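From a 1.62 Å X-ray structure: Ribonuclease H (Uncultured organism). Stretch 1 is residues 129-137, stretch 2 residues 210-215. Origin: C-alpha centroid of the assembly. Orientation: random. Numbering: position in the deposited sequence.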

# COMPACT_ATOMS: atom_id res chain seq x y z
N TRP A 129 -8.84 -3.47 9.12
CA TRP A 129 -7.67 -2.99 9.81
C TRP A 129 -6.96 -4.15 10.49
O TRP A 129 -5.79 -4.23 10.46
CB TRP A 129 -8.03 -1.95 10.86
CG TRP A 129 -8.10 -0.58 10.34
CD1 TRP A 129 -9.20 0.17 10.16
CD2 TRP A 129 -7.01 0.22 9.92
NE1 TRP A 129 -8.87 1.38 9.69
CE2 TRP A 129 -7.53 1.44 9.52
CE3 TRP A 129 -5.64 0.04 9.90
CZ2 TRP A 129 -6.73 2.45 9.06
CZ3 TRP A 129 -4.87 1.04 9.43
CH2 TRP A 129 -5.41 2.23 9.02
N GLN A 130 -7.72 -5.05 11.07
CA GLN A 130 -7.12 -6.21 11.68
C GLN A 130 -6.38 -7.09 10.69
O GLN A 130 -5.35 -7.56 10.98
CB GLN A 130 -8.14 -7.03 12.48
CG GLN A 130 -8.68 -6.35 13.68
CD GLN A 130 -9.68 -7.22 14.46
OE1 GLN A 130 -10.28 -8.07 13.93
NE2 GLN A 130 -9.81 -6.96 15.70
N GLU A 131 -6.96 -7.28 9.53
CA GLU A 131 -6.30 -7.99 8.47
C GLU A 131 -5.03 -7.27 7.98
O GLU A 131 -4.06 -7.88 7.68
CB GLU A 131 -7.25 -8.20 7.29
CG GLU A 131 -8.36 -9.11 7.54
CD GLU A 131 -9.11 -9.54 6.28
OE1 GLU A 131 -8.53 -9.53 5.20
OE2 GLU A 131 -10.25 -9.95 6.42
N ALA A 132 -5.09 -5.97 7.89
CA ALA A 132 -3.93 -5.26 7.50
C ALA A 132 -2.81 -5.36 8.49
O ALA A 132 -1.69 -5.43 8.13
CB ALA A 132 -4.25 -3.85 7.26
N VAL A 133 -3.15 -5.28 9.77
CA VAL A 133 -2.15 -5.36 10.81
C VAL A 133 -1.48 -6.72 10.78
O VAL A 133 -0.33 -6.85 10.92
CB VAL A 133 -2.73 -5.10 12.19
CG1 VAL A 133 -1.79 -5.54 13.26
CG2 VAL A 133 -3.12 -3.68 12.35
N GLN A 134 -2.26 -7.74 10.59
CA GLN A 134 -1.71 -9.06 10.47
C GLN A 134 -0.82 -9.25 9.26
O GLN A 134 0.11 -9.94 9.31
CB GLN A 134 -2.85 -10.06 10.43
CG GLN A 134 -2.46 -11.48 10.49
CD GLN A 134 -3.64 -12.33 10.93
OE1 GLN A 134 -4.62 -12.43 10.22
NE2 GLN A 134 -3.57 -12.85 12.11
N ALA A 135 -1.20 -8.65 8.15
CA ALA A 135 -0.45 -8.74 6.93
C ALA A 135 0.95 -8.13 7.08
O ALA A 135 1.91 -8.67 6.64
CB ALA A 135 -1.20 -8.04 5.80
N VAL A 136 1.00 -7.00 7.73
CA VAL A 136 2.23 -6.35 8.05
C VAL A 136 3.06 -7.24 8.96
O VAL A 136 4.21 -7.29 8.85
CB VAL A 136 1.97 -5.03 8.73
CG1 VAL A 136 3.17 -4.49 9.35
CG2 VAL A 136 1.42 -4.07 7.76
N ASN A 137 2.42 -7.93 9.87
CA ASN A 137 3.10 -8.95 10.62
C ASN A 137 4.38 -8.52 11.33
O ASN A 137 4.40 -7.63 12.06
CB ASN A 137 3.35 -10.16 9.77
CG ASN A 137 4.62 -10.12 9.13
OD1 ASN A 137 5.52 -10.92 9.43
ND2 ASN A 137 4.83 -9.03 8.43
N ALA A 210 6.49 -1.85 15.98
CA ALA A 210 5.70 -2.99 15.69
C ALA A 210 4.24 -2.79 16.11
O ALA A 210 3.94 -2.01 16.97
CB ALA A 210 6.25 -4.11 16.39
N LEU A 211 3.34 -3.38 15.35
CA LEU A 211 1.94 -3.20 15.56
C LEU A 211 1.46 -4.12 16.66
O LEU A 211 2.05 -5.14 16.91
CB LEU A 211 1.17 -3.43 14.27
CG LEU A 211 1.58 -2.60 13.08
CD1 LEU A 211 0.97 -3.02 11.82
CD2 LEU A 211 1.34 -1.18 13.30
N PRO A 212 0.37 -3.74 17.30
CA PRO A 212 -0.27 -4.59 18.29
C PRO A 212 -0.69 -5.93 17.67
O PRO A 212 -1.19 -5.93 16.60
CB PRO A 212 -1.48 -3.77 18.68
CG PRO A 212 -1.84 -3.00 17.46
CD PRO A 212 -0.53 -2.69 16.81
N VAL A 213 -0.46 -7.06 18.33
CA VAL A 213 -0.86 -8.37 17.79
C VAL A 213 -2.31 -8.42 18.15
O VAL A 213 -2.64 -8.36 19.28
CB VAL A 213 -0.13 -9.54 18.47
CG1 VAL A 213 -0.67 -10.89 18.00
CG2 VAL A 213 1.33 -9.43 18.25
N VAL A 214 -3.17 -8.53 17.16
CA VAL A 214 -4.59 -8.39 17.33
C VAL A 214 -5.19 -9.47 18.24
O VAL A 214 -4.80 -10.62 18.20
CB VAL A 214 -5.32 -8.50 15.97
CG1 VAL A 214 -4.65 -7.63 14.92
CG2 VAL A 214 -5.24 -9.91 15.52
N ALA A 215 -6.16 -9.05 19.03
CA ALA A 215 -6.94 -9.95 19.86
C ALA A 215 -8.12 -10.60 19.08
O ALA A 215 -9.27 -10.23 19.19
CB ALA A 215 -7.42 -9.19 21.01
O HOH W 1 4.45 -4.87 13.08

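V133 is the hub of this contact. Its CA-to-CB bond points toward the extended segment, and with chi1 in the t well its CG1 reaches three residues there: L211 CB at 3.8 Å, V214 CG1 at 3.9 Å and the carbonyl oxygen of P212, 3.4 Å from the same V133 CG1. The first two are ordinary apolar contacts; the third is van der Waals packing of a methyl against a backbone oxygen.

Around this hub the pairing follows the register of the two backbones. A helix brings residues three apart back to nearly the same face, so Q130, V133 and V136 line up; the irregular, extended segment matches them with L211 and V214, which both point toward the helix while V213 between them points away. The two stretches run in roughly opposite senses: Q130 lies nearest V214 and V133 nearest L211, each pair with 6.6 Å between CA atoms. One step along the helix, V136 CG1 meets L211 CD1 at 3.6 Å, the leucine extending its m, t side chain to fill that end. At the other end, V214 CG1 rests 4.0 Å from Q130 O and 4.3 Å from Q130 CB, so the glutamine contributes backbone and the aliphatic base of its side chain.

No direct hydrogen bond crosses the contact. The helix spends its own amides internally, as in V133 N to W129 O (2.9 Å) and N137 N to V133 O (3.1 Å), and the apolar side chains ask for none. Polar linkage appears where the helix ends: N137 leaves helical geometry with positive phi, and a water bridges the backbones, donating to N137 O at 2.9 Å and accepting from L211 N, also 2.9 Å from the water oxygen. The rule is compact: apolar shape holds the middle, and one water satisfies backbone groups at the edge.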